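Local coordinates for protein flap endonuclease 1 (Desulfurococcus amylolyticus, PDB 3ORY) that probably cleaves the single-stranded 5' flaps of branched DNA, as flap endonucleases of the XPG family do in DNA replication and repair, at residues L152-V161 with I308-V318. Numbering follows the deposited sequence.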
ATOM      1  N   LEU A 152       8.223  -6.804 -14.899  1.00 26.56           N
ATOM      2  CA  LEU A 152       7.913  -5.507 -15.508  1.00 27.28           C
ATOM      3  C   LEU A 152       8.866  -4.405 -15.015  1.00 27.27           C
ATOM      4  O   LEU A 152       9.381  -3.613 -15.812  1.00 27.77           O
ATOM      5  CB  LEU A 152       6.449  -5.112 -15.267  1.00 27.15           C
ATOM      6  CG  LEU A 152       6.041  -3.725 -15.791  1.00 28.45           C
ATOM      7  CD1 LEU A 152       6.178  -3.629 -17.338  1.00 29.31           C
ATOM      8  CD2 LEU A 152       4.628  -3.368 -15.342  1.00 27.87           C
ATOM      9  N   LEU A 153       9.090  -4.354 -13.702  1.00 26.78           N
ATOM     10  CA  LEU A 153      10.008  -3.372 -13.129  1.00 26.78           C
ATOM     11  C   LEU A 153      11.419  -3.532 -13.692  1.00 27.57           C
ATOM     12  O   LEU A 153      12.052  -2.528 -14.044  1.00 27.46           O
ATOM     13  CB  LEU A 153       9.995  -3.418 -11.591  1.00 26.48           C
ATOM     14  CG  LEU A 153       8.639  -3.068 -10.955  1.00 25.13           C
ATOM     15  CD1 LEU A 153       8.611  -3.439  -9.469  1.00 25.96           C
ATOM     16  CD2 LEU A 153       8.265  -1.592 -11.150  1.00 23.51           C
ATOM     17  N   ASP A 154      11.894  -4.785 -13.789  1.00 27.51           N
ATOM     18  CA  ASP A 154      13.178  -5.085 -14.436  1.00 28.79           C
ATOM     19  C   ASP A 154      13.240  -4.477 -15.839  1.00 29.68           C
ATOM     20  O   ASP A 154      14.211  -3.796 -16.187  1.00 30.30           O
ATOM     21  CB  ASP A 154      13.426  -6.602 -14.550  1.00 28.16           C
ATOM     22  CG  ASP A 154      13.617  -7.283 -13.196  1.00 27.97           C
ATOM     23  OD1 ASP A 154      13.773  -6.582 -12.173  1.00 26.87           O
ATOM     24  OD2 ASP A 154      13.597  -8.537 -13.165  1.00 28.93           O
ATOM     25  N   ALA A 155      12.206  -4.725 -16.638  1.00 29.65           N
ATOM     26  CA  ALA A 155      12.130  -4.163 -17.993  1.00 30.65           C
ATOM     27  C   ALA A 155      12.148  -2.627 -18.001  1.00 31.23           C
ATOM     28  O   ALA A 155      12.707  -2.008 -18.921  1.00 32.33           O
ATOM     29  CB  ALA A 155      10.906  -4.693 -18.716  1.00 30.46           C
ATOM     30  N   MET A 156      11.550  -2.019 -16.977  1.00 30.84           N
ATOM     31  CA  MET A 156      11.475  -0.549 -16.860  1.00 31.22           C
ATOM     32  C   MET A 156      12.754   0.072 -16.281  1.00 31.22           C
ATOM     33  O   MET A 156      12.906   1.290 -16.282  1.00 31.97           O
ATOM     34  CB  MET A 156      10.270  -0.126 -15.998  1.00 31.05           C
ATOM     35  CG  MET A 156       8.894  -0.490 -16.570  1.00 31.41           C
ATOM     36  SD  MET A 156       7.512  -0.020 -15.484  1.00 31.80           S
ATOM     37  CE  MET A 156       7.548   1.767 -15.615  1.00 32.95           C
ATOM     38  N   GLY A 157      13.659  -0.760 -15.774  1.00 30.64           N
ATOM     39  CA  GLY A 157      14.902  -0.275 -15.168  1.00 30.51           C
ATOM     40  C   GLY A 157      14.726   0.231 -13.745  1.00 30.43           C
ATOM     41  O   GLY A 157      15.588   0.947 -13.217  1.00 30.40           O
ATOM     42  N   ILE A 158      13.617  -0.170 -13.122  1.00 29.26           N
ATOM     43  CA  ILE A 158      13.261   0.251 -11.774  1.00 28.70           C
ATOM     44  C   ILE A 158      13.684  -0.815 -10.759  1.00 28.05           C
ATOM     45  O   ILE A 158      13.287  -1.969 -10.874  1.00 27.96           O
ATOM     46  CB  ILE A 158      11.750   0.540 -11.667  1.00 28.31           C
ATOM     47  CG1 ILE A 158      11.331   1.639 -12.674  1.00 29.29           C
ATOM     48  CG2 ILE A 158      11.352   0.899 -10.228  1.00 28.51           C
ATOM     49  CD1 ILE A 158      11.915   3.044 -12.391  1.00 30.51           C
ATOM     50  N   PRO A 159      14.504  -0.428  -9.771  1.00 28.12           N
ATOM     51  CA  PRO A 159      15.001  -1.371  -8.764  1.00 27.46           C
ATOM     52  C   PRO A 159      13.906  -1.863  -7.826  1.00 26.57           C
ATOM     53  O   PRO A 159      12.940  -1.145  -7.550  1.00 26.28           O
ATOM     54  CB  PRO A 159      16.006  -0.535  -7.971  1.00 27.58           C
ATOM     55  CG  PRO A 159      15.498   0.877  -8.119  1.00 28.88           C
ATOM     56  CD  PRO A 159      14.989   0.942  -9.532  1.00 28.24           C
ATOM     57  N   TRP A 160      14.058  -3.092  -7.356  1.00 26.36           N
ATOM     58  CA  TRP A 160      13.231  -3.602  -6.272  1.00 26.23           C
ATOM     59  C   TRP A 160      14.098  -4.456  -5.349  1.00 26.18           C
ATOM     60  O   TRP A 160      15.107  -5.047  -5.769  1.00 26.33           O
ATOM     61  CB  TRP A 160      11.994  -4.363  -6.786  1.00 25.82           C
ATOM     62  CG  TRP A 160      12.316  -5.523  -7.680  1.00 27.62           C
ATOM     63  CD1 TRP A 160      12.385  -5.508  -9.046  1.00 27.80           C
ATOM     64  CD2 TRP A 160      12.625  -6.861  -7.276  1.00 28.11           C
ATOM     65  NE1 TRP A 160      12.723  -6.750  -9.515  1.00 29.19           N
ATOM     66  CE2 TRP A 160      12.875  -7.601  -8.450  1.00 28.61           C
ATOM     67  CE3 TRP A 160      12.713  -7.506  -6.034  1.00 28.77           C
ATOM     68  CZ2 TRP A 160      13.212  -8.951  -8.423  1.00 30.29           C
ATOM     69  CZ3 TRP A 160      13.049  -8.839  -6.002  1.00 28.29           C
ATOM     70  CH2 TRP A 160      13.291  -9.557  -7.193  1.00 30.95           C
ATOM     71  N   VAL A 161      13.695  -4.503  -4.091  1.00 25.54           N
ATOM     72  CA  VAL A 161      14.468  -5.145  -3.055  1.00 25.41           C
ATOM     73  C   VAL A 161      13.688  -6.350  -2.548  1.00 25.26           C
ATOM     74  O   VAL A 161      12.485  -6.251  -2.290  1.00 25.14           O
ATOM     75  CB  VAL A 161      14.759  -4.137  -1.912  1.00 25.29           C
ATOM     76  CG1 VAL A 161      15.359  -4.837  -0.688  1.00 24.07           C
ATOM     77  CG2 VAL A 161      15.694  -3.038  -2.423  1.00 25.33           C
ATOM     78  N   ILE A 308      20.432  -0.306  -4.223  1.00 40.08           N
ATOM     79  CA  ILE A 308      19.418   0.353  -5.040  1.00 39.47           C
ATOM     80  C   ILE A 308      20.034   1.114  -6.221  1.00 40.67           C
ATOM     81  O   ILE A 308      20.661   2.170  -6.044  1.00 40.78           O
ATOM     82  CB  ILE A 308      18.556   1.299  -4.179  1.00 38.82           C
ATOM     83  CG1 ILE A 308      17.926   0.532  -3.000  1.00 37.48           C
ATOM     84  CG2 ILE A 308      17.497   1.980  -5.026  1.00 37.90           C
ATOM     85  CD1 ILE A 308      17.466   1.430  -1.867  1.00 35.43           C
ATOM     86  N   GLU A 309      19.850   0.560  -7.418  1.00 40.93           N
ATOM     87  CA  GLU A 309      20.365   1.161  -8.653  1.00 42.43           C
ATOM     88  C   GLU A 309      19.284   1.184  -9.725  1.00 41.81           C
ATOM     89  O   GLU A 309      18.486   0.258  -9.830  1.00 41.27           O
ATOM     90  CB  GLU A 309      21.579   0.385  -9.176  1.00 43.20           C
ATOM     91  CG  GLU A 309      22.821   0.454  -8.285  1.00 46.30           C
ATOM     92  CD  GLU A 309      23.981  -0.371  -8.824  1.00 51.10           C
ATOM     93  OE1 GLU A 309      23.747  -1.286  -9.647  1.00 52.73           O
ATOM     94  OE2 GLU A 309      25.135  -0.104  -8.424  1.00 53.82           O
ATOM     95  N   TRP A 310      19.280   2.250 -10.519  1.00 41.78           N
ATOM     96  CA  TRP A 310      18.373   2.387 -11.645  1.00 41.30           C
ATOM     97  C   TRP A 310      19.115   2.078 -12.949  1.00 41.87           C
ATOM     98  O   TRP A 310      20.242   2.540 -13.152  1.00 42.74           O
ATOM     99  CB  TRP A 310      17.772   3.796 -11.669  1.00 41.15           C
ATOM    100  CG  TRP A 310      16.870   4.071 -10.488  1.00 39.82           C
ATOM    101  CD1 TRP A 310      15.516   3.949 -10.456  1.00 37.68           C
ATOM    102  CD2 TRP A 310      17.266   4.495  -9.174  1.00 39.11           C
ATOM    103  NE1 TRP A 310      15.036   4.270  -9.209  1.00 37.41           N
ATOM    104  CE2 TRP A 310      16.088   4.606  -8.401  1.00 37.90           C
ATOM    105  CE3 TRP A 310      18.495   4.804  -8.579  1.00 39.59           C
ATOM    106  CZ2 TRP A 310      16.104   4.997  -7.058  1.00 37.50           C
ATOM    107  CZ3 TRP A 310      18.510   5.198  -7.241  1.00 39.64           C
ATOM    108  CH2 TRP A 310      17.322   5.290  -6.498  1.00 38.79           C
ATOM    109  N   HIS A 311      18.485   1.288 -13.818  1.00 41.34           N
ATOM    110  CA  HIS A 311      19.088   0.887 -15.099  1.00 41.63           C
ATOM    111  C   HIS A 311      18.290   1.401 -16.279  1.00 40.97           C
ATOM    112  O   HIS A 311      17.106   1.711 -16.151  1.00 39.74           O
ATOM    113  CB  HIS A 311      19.214  -0.637 -15.199  1.00 42.07           C
ATOM    114  CG  HIS A 311      20.006  -1.248 -14.092  1.00 44.50           C
ATOM    115  ND1 HIS A 311      21.325  -0.917 -13.848  1.00 48.50           N
ATOM    116  CD2 HIS A 311      19.670  -2.171 -13.161  1.00 46.52           C
ATOM    117  CE1 HIS A 311      21.763  -1.605 -12.808  1.00 48.71           C
ATOM    118  NE2 HIS A 311      20.779  -2.376 -12.375  1.00 48.26           N
ATOM    119  N   THR A 312      18.951   1.486 -17.433  1.00 40.71           N
ATOM    120  CA  THR A 312      18.320   1.937 -18.661  1.00 40.41           C
ATOM    121  C   THR A 312      17.061   1.116 -18.945  1.00 38.85           C
ATOM    122  O   THR A 312      17.114  -0.107 -18.972  1.00 37.92           O
ATOM    123  CB  THR A 312      19.308   1.827 -19.850  1.00 41.48           C
ATOM    124  OG1 THR A 312      20.510   2.531 -19.519  1.00 42.78           O
ATOM    125  CG2 THR A 312      18.711   2.419 -21.136  1.00 42.10           C
ATOM    126  N   PRO A 313      15.915   1.792 -19.143  1.00 38.27           N
ATOM    127  CA  PRO A 313      14.714   1.045 -19.518  1.00 37.36           C
ATOM    128  C   PRO A 313      14.922   0.225 -20.795  1.00 37.14           C
ATOM    129  O   PRO A 313      15.702   0.623 -21.675  1.00 37.60           O
ATOM    130  CB  PRO A 313      13.676   2.143 -19.741  1.00 37.49           C
ATOM    131  CG  PRO A 313      14.154   3.278 -18.872  1.00 38.62           C
ATOM    132  CD  PRO A 313      15.642   3.228 -18.943  1.00 38.52           C
ATOM    133  N   ASP A 314      14.240  -0.915 -20.872  1.00 35.66           N
ATOM    134  CA  ASP A 314      14.275  -1.788 -22.039  1.00 35.83           C
ATOM    135  C   ASP A 314      12.880  -1.768 -22.691  1.00 35.22           C
ATOM    136  O   ASP A 314      12.009  -2.554 -22.317  1.00 34.51           O
ATOM    137  CB  ASP A 314      14.697  -3.204 -21.599  1.00 35.65           C
ATOM    138  CG  ASP A 314      14.814  -4.193 -22.765  1.00 36.85           C
ATOM    139  OD1 ASP A 314      14.346  -3.917 -23.889  1.00 37.05           O
ATOM    140  OD2 ASP A 314      15.361  -5.285 -22.528  1.00 38.12           O
ATOM    141  N   PRO A 315      12.652  -0.834 -23.643  1.00 35.74           N
ATOM    142  CA  PRO A 315      11.308  -0.648 -24.213  1.00 35.30           C
ATOM    143  C   PRO A 315      10.725  -1.913 -24.841  1.00 34.82           C
ATOM    144  O   PRO A 315       9.549  -2.221 -24.630  1.00 34.21           O
ATOM    145  CB  PRO A 315      11.521   0.444 -25.271  1.00 36.49           C
ATOM    146  CG  PRO A 315      12.680   1.241 -24.731  1.00 36.82           C
ATOM    147  CD  PRO A 315      13.593   0.199 -24.122  1.00 36.10           C
ATOM    148  N   ASP A 316      11.534  -2.660 -25.585  1.00 34.73           N
ATOM    149  CA  ASP A 316      11.002  -3.860 -26.213  1.00 34.51           C
ATOM    150  C   ASP A 316      10.534  -4.892 -25.179  1.00 33.31           C
ATOM    151  O   ASP A 316       9.487  -5.520 -25.366  1.00 32.91           O
ATOM    152  CB  ASP A 316      11.986  -4.492 -27.183  1.00 35.44           C
ATOM    153  CG  ASP A 316      11.309  -5.499 -28.092  1.00 36.28           C
ATOM    154  OD1 ASP A 316      10.625  -5.066 -29.031  1.00 39.54           O
ATOM    155  OD2 ASP A 316      11.449  -6.708 -27.867  1.00 37.85           O
ATOM    156  N   ALA A 317      11.295  -5.044 -24.095  1.00 32.25           N
ATOM    157  CA  ALA A 317      10.936  -5.984 -23.030  1.00 31.71           C
ATOM    158  C   ALA A 317       9.627  -5.553 -22.371  1.00 31.14           C
ATOM    159  O   ALA A 317       8.779  -6.392 -22.083  1.00 30.56           O
ATOM    160  CB  ALA A 317      12.052  -6.102 -21.995  1.00 31.66           C
ATOM    161  N   VAL A 318       9.455  -4.247 -22.166  1.00 31.13           N
ATOM    162  CA  VAL A 318       8.181  -3.731 -21.656  1.00 31.41           C
ATOM    163  C   VAL A 318       7.042  -4.062 -22.633  1.00 31.72           C
ATOM    164  O   VAL A 318       5.990  -4.552 -22.217  1.00 31.19           O
ATOM    165  CB  VAL A 318       8.211  -2.209 -21.371  1.00 31.70           C
ATOM    166  CG1 VAL A 318       6.825  -1.723 -20.930  1.00 31.12           C
ATOM    167  CG2 VAL A 318       9.245  -1.867 -20.292  1.00 31.98           C
TER
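Pro-159 lies over one face of the Trp-310 indole, its CG 3.6 Å above the ring plane and offset toward the rim, while Ile-158 CD1 meets the indole at its edge, 4.2 Å from Trp-310 CD1. Trp-310 CG stands anti to its own carbonyl carbon (chi1 -66°), a setting that brings the indole under the proline. Beside the indole, Ile-308 CG2 meets Pro-159 CG at 3.8 Å. Replacing Trp-310 by an alanine would probably strip Pro-159 of its aromatic platform and leave Pro-89 O without the indole N-H it accepts.

Two backbone bonds fix the register: His-311 N to Gly-157 O, and Asp-314 N to Ala-155 O at 2.7 Å. Gly-157 ends helix 143-156 in a Schellman motif with positive phi; its CA makes a CA-H...O contact with His-311 O at 3.1 Å, and a CB here would run into that oxygen. Asp-314 N-caps helix 315-325, its OD1 accepting from Ala-317 N at 3.3 Å. Ala-155 CB touches both Val-318 CG2, at 3.6 Å, and Ala-317 CB.

The helix-to-strand turn before strand 160-162, which pairs with strand 88-93, is thus clasped by the 308-314 loop, with helix 330-347 touching Ile-158, Trp-310 and Pro-313, and helix 70-84 touching Met-156 and Val-318.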